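Local coordinates for UDP-N-acetylglucosamine pyrophosphorylase (Entamoeba histolytica, PDB 3OC9), which probably catalyses the uridylyl transfer from UTP to N-acetyl-alpha-D-glucosamine 1-phosphate, yielding UDP-N-acetylglucosamine and diphosphate, at residues E22-G27 with I199-L204; S73-L77 with Y117-S121. Residue numbers count along the deposited sequence, not the author numbering.

Interaction 1. Residues E22-G27 with I199-L204; sequences EHYYRG and IGYMDL. With SO4 (sulfate ion), chain B.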
ATOM      1  N   GLU A  22     -21.345  12.819  -2.564  1.00 31.31           N
ATOM      2  CA  GLU A  22     -21.908  11.961  -3.627  1.00 31.64           C
ATOM      3  C   GLU A  22     -20.928  10.810  -3.992  1.00 30.50           C
ATOM      4  O   GLU A  22     -21.350   9.643  -4.139  1.00 29.26           O
ATOM      5  CB  GLU A  22     -22.311  12.781  -4.875  1.00 33.74           C
ATOM      6  CG  GLU A  22     -22.810  11.943  -6.088  1.00 37.29           C
ATOM      7  CD  GLU A  22     -22.938  12.719  -7.417  1.00 43.40           C
ATOM      8  OE1 GLU A  22     -22.283  13.776  -7.603  1.00 45.77           O
ATOM      9  OE2 GLU A  22     -23.689  12.241  -8.305  1.00 44.56           O
ATOM     10  N   HIS A  23     -19.633  11.132  -4.097  1.00 28.60           N
ATOM     11  CA  HIS A  23     -18.595  10.111  -4.374  1.00 27.32           C
ATOM     12  C   HIS A  23     -18.487   9.058  -3.254  1.00 26.74           C
ATOM     13  O   HIS A  23     -18.416   7.849  -3.539  1.00 26.06           O
ATOM     14  CB  HIS A  23     -17.201  10.740  -4.620  1.00 26.76           C
ATOM     15  CG  HIS A  23     -17.137  11.651  -5.814  1.00 27.75           C
ATOM     16  ND1 HIS A  23     -16.668  12.945  -5.736  1.00 25.35           N
ATOM     17  CD2 HIS A  23     -17.460  11.446  -7.115  1.00 29.38           C
ATOM     18  CE1 HIS A  23     -16.730  13.509  -6.929  1.00 27.30           C
ATOM     19  NE2 HIS A  23     -17.198  12.622  -7.790  1.00 29.28           N
ATOM     20  N   TYR A  24     -18.462   9.512  -1.996  1.00 25.91           N
ATOM     21  CA  TYR A  24     -18.410   8.592  -0.832  1.00 26.11           C
ATOM     22  C   TYR A  24     -19.568   7.569  -0.853  1.00 26.53           C
ATOM     23  O   TYR A  24     -19.348   6.360  -0.707  1.00 25.11           O
ATOM     24  CB  TYR A  24     -18.409   9.407   0.477  1.00 26.02           C
ATOM     25  CG  TYR A  24     -18.484   8.612   1.777  1.00 27.05           C
ATOM     26  CD1 TYR A  24     -17.329   8.114   2.381  1.00 26.70           C
ATOM     27  CD2 TYR A  24     -19.702   8.402   2.415  1.00 26.40           C
ATOM     28  CE1 TYR A  24     -17.385   7.390   3.589  1.00 27.95           C
ATOM     29  CE2 TYR A  24     -19.771   7.675   3.621  1.00 28.10           C
ATOM     30  CZ  TYR A  24     -18.609   7.171   4.194  1.00 26.98           C
ATOM     31  OH  TYR A  24     -18.678   6.466   5.388  1.00 29.46           O
ATOM     32  N   TYR A  25     -20.803   8.048  -1.022  1.00 27.72           N
ATOM     33  CA  TYR A  25     -21.965   7.136  -1.055  1.00 28.84           C
ATOM     34  C   TYR A  25     -22.035   6.208  -2.278  1.00 28.26           C
ATOM     35  O   TYR A  25     -22.510   5.071  -2.160  1.00 28.52           O
ATOM     36  CB  TYR A  25     -23.299   7.878  -0.806  1.00 29.93           C
ATOM     37  CG  TYR A  25     -23.392   8.420   0.607  1.00 31.94           C
ATOM     38  CD1 TYR A  25     -23.438   7.557   1.704  1.00 33.67           C
ATOM     39  CD2 TYR A  25     -23.395   9.795   0.852  1.00 35.15           C
ATOM     40  CE1 TYR A  25     -23.496   8.044   3.003  1.00 35.99           C
ATOM     41  CE2 TYR A  25     -23.454  10.297   2.156  1.00 36.56           C
ATOM     42  CZ  TYR A  25     -23.494   9.411   3.225  1.00 37.35           C
ATOM     43  OH  TYR A  25     -23.565   9.877   4.525  1.00 41.19           O
ATOM     44  N   ARG A  26     -21.548   6.662  -3.436  1.00 27.41           N
ATOM     45  CA  ARG A  26     -21.434   5.768  -4.606  1.00 26.95           C
ATOM     46  C   ARG A  26     -20.416   4.632  -4.340  1.00 25.77           C
ATOM     47  O   ARG A  26     -20.593   3.485  -4.802  1.00 24.37           O
ATOM     48  CB  ARG A  26     -21.074   6.558  -5.875  1.00 27.25           C
ATOM     49  CG  ARG A  26     -20.864   5.725  -7.169  1.00 28.52           C
ATOM     50  CD  ARG A  26     -22.129   5.006  -7.638  1.00 30.13           C
ATOM     51  NE  ARG A  26     -21.895   4.298  -8.899  1.00 31.94           N
ATOM     52  CZ  ARG A  26     -22.679   3.342  -9.390  1.00 33.96           C
ATOM     53  NH1 ARG A  26     -23.770   2.962  -8.728  1.00 35.98           N
ATOM     54  NH2 ARG A  26     -22.366   2.758 -10.545  1.00 35.19           N
ATOM     55  N   GLY A  27     -19.356   4.963  -3.595  1.00 24.78           N
ATOM     56  CA  GLY A  27     -18.368   3.957  -3.163  1.00 23.80           C
ATOM     57  C   GLY A  27     -18.995   2.881  -2.266  1.00 23.85           C
ATOM     58  O   GLY A  27     -18.778   1.686  -2.488  1.00 22.99           O
ATOM     59  N   ILE A 199     -13.190   4.920  -4.667  1.00 19.96           N
ATOM     60  CA  ILE A 199     -14.000   4.029  -5.553  1.00 20.16           C
ATOM     61  C   ILE A 199     -15.087   4.852  -6.291  1.00 20.85           C
ATOM     62  O   ILE A 199     -15.268   4.723  -7.515  1.00 21.11           O
ATOM     63  CB  ILE A 199     -14.649   2.844  -4.744  1.00 20.66           C
ATOM     64  CG1 ILE A 199     -13.574   1.956  -4.093  1.00 21.06           C
ATOM     65  CG2 ILE A 199     -15.700   2.036  -5.596  1.00 21.82           C
ATOM     66  CD1 ILE A 199     -12.616   1.242  -5.039  1.00 20.36           C
ATOM     67  N   GLY A 200     -15.778   5.726  -5.557  1.00 21.04           N
ATOM     68  CA  GLY A 200     -16.798   6.597  -6.172  1.00 22.18           C
ATOM     69  C   GLY A 200     -16.236   7.603  -7.186  1.00 22.66           C
ATOM     70  O   GLY A 200     -16.834   7.840  -8.257  1.00 23.19           O
ATOM     71  N   TYR A 201     -15.074   8.168  -6.867  1.00 22.28           N
ATOM     72  CA  TYR A 201     -14.372   9.119  -7.770  1.00 22.57           C
ATOM     73  C   TYR A 201     -13.967   8.438  -9.105  1.00 23.38           C
ATOM     74  O   TYR A 201     -14.262   8.958 -10.206  1.00 23.46           O
ATOM     75  CB  TYR A 201     -13.167   9.747  -7.032  1.00 22.41           C
ATOM     76  CG  TYR A 201     -12.597  11.043  -7.627  1.00 20.74           C
ATOM     77  CD1 TYR A 201     -13.212  12.273  -7.378  1.00 22.66           C
ATOM     78  CD2 TYR A 201     -11.420  11.034  -8.405  1.00 20.93           C
ATOM     79  CE1 TYR A 201     -12.684  13.481  -7.893  1.00 22.22           C
ATOM     80  CE2 TYR A 201     -10.882  12.252  -8.934  1.00 21.27           C
ATOM     81  CZ  TYR A 201     -11.524  13.462  -8.671  1.00 22.67           C
ATOM     82  OH  TYR A 201     -11.022  14.665  -9.194  1.00 21.73           O
ATOM     83  N   MET A 202     -13.316   7.272  -9.031  1.00 23.32           N
ATOM     84  CA  MET A 202     -12.929   6.582 -10.262  1.00 24.13           C
ATOM     85  C   MET A 202     -14.129   6.059 -11.096  1.00 24.99           C
ATOM     86  O   MET A 202     -14.050   6.007 -12.332  1.00 24.48           O
ATOM     87  CB  MET A 202     -11.768   5.573 -10.046  1.00 25.24           C
ATOM     88  CG  MET A 202     -12.105   4.256  -9.368  1.00 24.24           C
ATOM     89  SD  MET A 202     -10.594   3.216  -9.184  1.00 23.94           S
ATOM     90  CE  MET A 202     -10.021   3.024 -10.875  1.00 22.00           C
ATOM     91  N   ASP A 203     -15.256   5.749 -10.444  1.00 25.23           N
ATOM     92  CA  ASP A 203     -16.427   5.281 -11.219  1.00 26.74           C
ATOM     93  C   ASP A 203     -17.094   6.404 -11.994  1.00 27.30           C
ATOM     94  O   ASP A 203     -17.384   6.242 -13.186  1.00 28.25           O
ATOM     95  CB  ASP A 203     -17.449   4.519 -10.365  1.00 27.51           C
ATOM     96  CG  ASP A 203     -18.568   3.875 -11.214  1.00 28.83           C
ATOM     97  OD1 ASP A 203     -18.288   2.977 -12.049  1.00 30.43           O
ATOM     98  OD2 ASP A 203     -19.730   4.274 -11.036  1.00 29.90           O
ATOM     99  N   LEU A 204     -17.286   7.551 -11.350  1.00 27.29           N
ATOM    100  CA  LEU A 204     -17.980   8.663 -12.012  1.00 28.91           C
ATOM    101  C   LEU A 204     -17.140   9.331 -13.133  1.00 27.73           C
ATOM    102  O   LEU A 204     -17.711   9.845 -14.129  1.00 27.97           O
ATOM    103  CB  LEU A 204     -18.581   9.647 -10.983  1.00 30.02           C
ATOM    104  CG  LEU A 204     -19.597   9.046  -9.960  1.00 33.90           C
ATOM    105  CD1 LEU A 204     -20.160  10.097  -9.001  1.00 36.52           C
ATOM    106  CD2 LEU A 204     -20.758   8.278 -10.625  1.00 36.28           C
TER
HETATM  107  S   SO4 B 402     -25.654   0.716 -10.796  1.00 89.07           S
HETATM  108  O1  SO4 B 402     -24.490   0.018 -10.247  1.00 88.17           O
HETATM  109  O2  SO4 B 402     -25.269   1.423 -12.018  1.00 89.04           O
HETATM  110  O3  SO4 B 402     -26.704  -0.252 -11.103  1.00 89.86           O
HETATM  111  O4  SO4 B 402     -26.158   1.675  -9.815  1.00 88.97           O

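Interaction 2. Residues S73-L77 with Y117-S121; sequences SERLL and YFGLS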
ATOM      1  N   SER A  73      -7.280  -6.578   8.383  1.00 19.67           N
ATOM      2  CA  SER A  73      -8.504  -7.377   8.564  1.00 20.14           C
ATOM      3  C   SER A  73      -9.645  -6.561   9.208  1.00 20.63           C
ATOM      4  O   SER A  73     -10.803  -6.617   8.756  1.00 21.27           O
ATOM      5  CB  SER A  73      -8.223  -8.658   9.395  1.00 19.87           C
ATOM      6  OG  SER A  73      -7.253  -9.478   8.721  1.00 20.24           O
ATOM      7  N   GLU A  74      -9.306  -5.793  10.241  1.00 20.97           N
ATOM      8  CA  GLU A  74     -10.301  -5.007  11.003  1.00 22.04           C
ATOM      9  C   GLU A  74     -10.896  -3.834  10.188  1.00 21.34           C
ATOM     10  O   GLU A  74     -12.111  -3.555  10.265  1.00 21.01           O
ATOM     11  CB  GLU A  74      -9.704  -4.546  12.350  1.00 22.80           C
ATOM     12  CG  GLU A  74      -9.511  -5.719  13.363  1.00 25.76           C
ATOM     13  CD  GLU A  74      -8.934  -5.299  14.724  1.00 30.74           C
ATOM     14  OE1 GLU A  74      -8.461  -4.152  14.870  1.00 33.57           O
ATOM     15  OE2 GLU A  74      -8.921  -6.154  15.644  1.00 32.35           O
ATOM     16  N   ARG A  75     -10.057  -3.173   9.385  1.00 20.61           N
ATOM     17  CA  ARG A  75     -10.547  -2.134   8.475  1.00 20.82           C
ATOM     18  C   ARG A  75     -11.521  -2.701   7.409  1.00 20.38           C
ATOM     19  O   ARG A  75     -12.548  -2.079   7.127  1.00 20.75           O
ATOM     20  CB  ARG A  75      -9.365  -1.347   7.861  1.00 20.55           C
ATOM     21  CG  ARG A  75      -9.779  -0.192   6.925  1.00 23.82           C
ATOM     22  CD  ARG A  75      -8.787   0.985   6.987  1.00 26.19           C
ATOM     23  NE  ARG A  75      -9.038   1.826   8.142  1.00 29.79           N
ATOM     24  CZ  ARG A  75      -8.241   2.796   8.587  1.00 27.89           C
ATOM     25  NH1 ARG A  75      -8.611   3.470   9.661  1.00 29.06           N
ATOM     26  NH2 ARG A  75      -7.079   3.101   7.988  1.00 28.19           N
ATOM     27  N   LEU A  76     -11.219  -3.871   6.825  1.00 19.81           N
ATOM     28  CA  LEU A  76     -12.156  -4.513   5.889  1.00 19.87           C
ATOM     29  C   LEU A  76     -13.509  -4.859   6.562  1.00 20.89           C
ATOM     30  O   LEU A  76     -14.580  -4.643   5.968  1.00 20.99           O
ATOM     31  CB  LEU A  76     -11.531  -5.765   5.224  1.00 19.38           C
ATOM     32  CG  LEU A  76     -10.316  -5.559   4.299  1.00 19.06           C
ATOM     33  CD1 LEU A  76      -9.833  -6.922   3.726  1.00 20.17           C
ATOM     34  CD2 LEU A  76     -10.641  -4.590   3.140  1.00 18.78           C
ATOM     35  N   LEU A  77     -13.464  -5.383   7.793  1.00 20.80           N
ATOM     36  CA  LEU A  77     -14.703  -5.637   8.564  1.00 22.08           C
ATOM     37  C   LEU A  77     -15.568  -4.366   8.764  1.00 22.23           C
ATOM     38  O   LEU A  77     -16.803  -4.410   8.610  1.00 23.32           O
ATOM     39  CB  LEU A  77     -14.398  -6.334   9.904  1.00 22.23           C
ATOM     40  CG  LEU A  77     -13.982  -7.822   9.824  1.00 23.47           C
ATOM     41  CD1 LEU A  77     -13.423  -8.270  11.164  1.00 27.52           C
ATOM     42  CD2 LEU A  77     -15.132  -8.761   9.394  1.00 27.93           C
ATOM     43  N   TYR A 117      -8.720 -16.275  11.089  1.00 26.75           N
ATOM     44  CA  TYR A 117      -8.829 -15.161  10.108  1.00 26.89           C
ATOM     45  C   TYR A 117      -9.164 -13.762  10.665  1.00 26.33           C
ATOM     46  O   TYR A 117      -9.621 -12.878   9.920  1.00 25.54           O
ATOM     47  CB  TYR A 117      -9.770 -15.557   8.948  1.00 27.74           C
ATOM     48  CG  TYR A 117      -9.374 -16.891   8.341  1.00 30.82           C
ATOM     49  CD1 TYR A 117      -8.322 -16.981   7.418  1.00 31.33           C
ATOM     50  CD2 TYR A 117     -10.007 -18.057   8.726  1.00 31.59           C
ATOM     51  CE1 TYR A 117      -7.938 -18.214   6.884  1.00 34.06           C
ATOM     52  CE2 TYR A 117      -9.635 -19.288   8.200  1.00 33.77           C
ATOM     53  CZ  TYR A 117      -8.605 -19.361   7.289  1.00 34.79           C
ATOM     54  OH  TYR A 117      -8.247 -20.590   6.771  1.00 39.13           O
ATOM     55  N   PHE A 118      -8.884 -13.545  11.954  1.00 25.22           N
ATOM     56  CA  PHE A 118      -9.219 -12.296  12.655  1.00 25.41           C
ATOM     57  C   PHE A 118     -10.691 -11.868  12.477  1.00 25.70           C
ATOM     58  O   PHE A 118     -11.015 -10.682  12.557  1.00 25.53           O
ATOM     59  CB  PHE A 118      -8.235 -11.142  12.281  1.00 25.44           C
ATOM     60  CG  PHE A 118      -6.777 -11.470  12.551  1.00 25.41           C
ATOM     61  CD1 PHE A 118      -6.274 -11.446  13.856  1.00 26.61           C
ATOM     62  CD2 PHE A 118      -5.917 -11.817  11.503  1.00 25.68           C
ATOM     63  CE1 PHE A 118      -4.937 -11.768  14.122  1.00 26.31           C
ATOM     64  CE2 PHE A 118      -4.582 -12.141  11.754  1.00 28.00           C
ATOM     65  CZ  PHE A 118      -4.089 -12.103  13.079  1.00 25.92           C
ATOM     66  N   GLY A 119     -11.585 -12.839  12.276  1.00 25.73           N
ATOM     67  CA  GLY A 119     -13.020 -12.531  12.118  1.00 25.49           C
ATOM     68  C   GLY A 119     -13.543 -12.429  10.685  1.00 24.80           C
ATOM     69  O   GLY A 119     -14.757 -12.302  10.480  1.00 24.71           O
ATOM     70  N   LEU A 120     -12.637 -12.470   9.699  1.00 24.29           N
ATOM     71  CA  LEU A 120     -13.018 -12.615   8.271  1.00 23.62           C
ATOM     72  C   LEU A 120     -13.454 -14.057   7.950  1.00 25.11           C
ATOM     73  O   LEU A 120     -13.334 -14.953   8.805  1.00 24.80           O
ATOM     74  CB  LEU A 120     -11.866 -12.167   7.344  1.00 24.31           C
ATOM     75  CG  LEU A 120     -11.475 -10.674   7.414  1.00 23.64           C
ATOM     76  CD1 LEU A 120     -10.124 -10.390   6.718  1.00 24.80           C
ATOM     77  CD2 LEU A 120     -12.592  -9.813   6.840  1.00 23.52           C
ATOM     78  N   SER A 121     -14.003 -14.265   6.749  1.00 25.00           N
ATOM     79  CA  SER A 121     -14.341 -15.613   6.259  1.00 26.45           C
ATOM     80  C   SER A 121     -13.177 -16.263   5.510  1.00 26.69           C
ATOM     81  O   SER A 121     -12.470 -15.595   4.747  1.00 25.69           O
ATOM     82  CB  SER A 121     -15.575 -15.555   5.355  1.00 27.21           C
ATOM     83  OG  SER A 121     -15.795 -16.804   4.686  1.00 27.91           O
TER

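Interaction 1. Residues E22-G27 with I199-L204
H23 lays one face of its imidazole over the edge of the Y201 ring, an edge-to-face pair with centroids 5.2 Å apart and planes at 71°; the closest atoms are H23 CE1 and Y201 CD1, at 3.8 Å. The methyl L204 CD1 also packs on this imidazole, 3.6 Å from H23 CD2. Both side chains have polar partners outside the pair: H23 ND1 accepts a hydrogen bond from the backbone N of T20, and Y201 OH bonds to the carbonyl of I17. At the centre of the contact two glycines bring the backbones together, with the CA atoms of G27 and G200 4.3 Å apart. G200 CA donates a nearly linear CA-H...O contact to H23 O, at 3.3 Å, and a beta carbon on G200 would collide with that oxygen. Nearer the surface, R26 forms a salt bridge to D203: R26 NE and R26 NH2 lie 3.0 and 3.1 Å from D203 OD2, while D203 OD1 accepts a hydrogen bond from Y180. R26 NH1 reaches on to a sulfate ion, probably from the crystallisation liquor, at 2.9 Å from its O4. The segment axes approach to 7.4 Å at 97°, a close, nearly perpendicular helix-helix crossing with glycine on both sides, which packs the N-terminal helix 21-32 against helix 196-204 of the GT-A-type nucleotidyltransferase fold.

Interaction 2. Residues S73-L77 with Y117-S121
Two leucines with the same rotamer, L77 and L120, make the apolar centre of this contact. Each is in the mt conformation, and their CD2 methyls meet at 3.8 Å between L77 CD2 and L120 CD2. The CA-to-CB bond of L120 runs sideways to the helix, but its m chi1 swings the branched end back onto it, so that L120 CD1 lies 3.6 Å from S73 OG and L120 CD2 reaches L76 CB at 4.5 Å. F118 does the reverse: its CB faces the helix and touches S73 CB at 3.8 Å, whereas the ring turns off and meets that of H115. With its m rotamer S73 bonds through OG to the carbonyl of F69, one turn earlier in the helix; S73 OG stays 4.3 Å from Y117 O, and no hydrogen bond joins the two segments. L77 also covers loop backbone, with L77 CD1 3.7 Å from F118 O and L77 CD2 3.7 Å from G119 O. The loop turns sharply here: Y117 and F118 have left-handed helical angles, G119 has a positive phi that would jam a beta carbon against the preceding carbonyl, and L120 N bonds to Y117 O at 3.1 Å. S73 and L76 also pack on W96 of strand 95-100, and S73 and Y117 on F112 of helix 105-114, so the loop leading from that helix to strand 125-134 lies against the flank of helix 68-87.

In the fold
Interactions 1 and 2 are both partly buried and share no helix or strand; their centres are 23 Å apart, and their nearest atoms stay about 10 Å from each other. Interaction 2 lies within the chain that interaction 1 brings together, and it ties a loop to a helix only 40 residues back, whereas interaction 1 joins helices 172 residues apart. The chemistry differs with the elements that meet. The helix crossing combines glycine packing and an aromatic pair with a salt bridge at its outer side, and buries 421 Å²; the loop contact is mainly apolar and buries 282 Å². Strands 180-184 and 95-100, which neighbour interactions 1 and 2 respectively, flank strand 36-41 in the central mixed sheet.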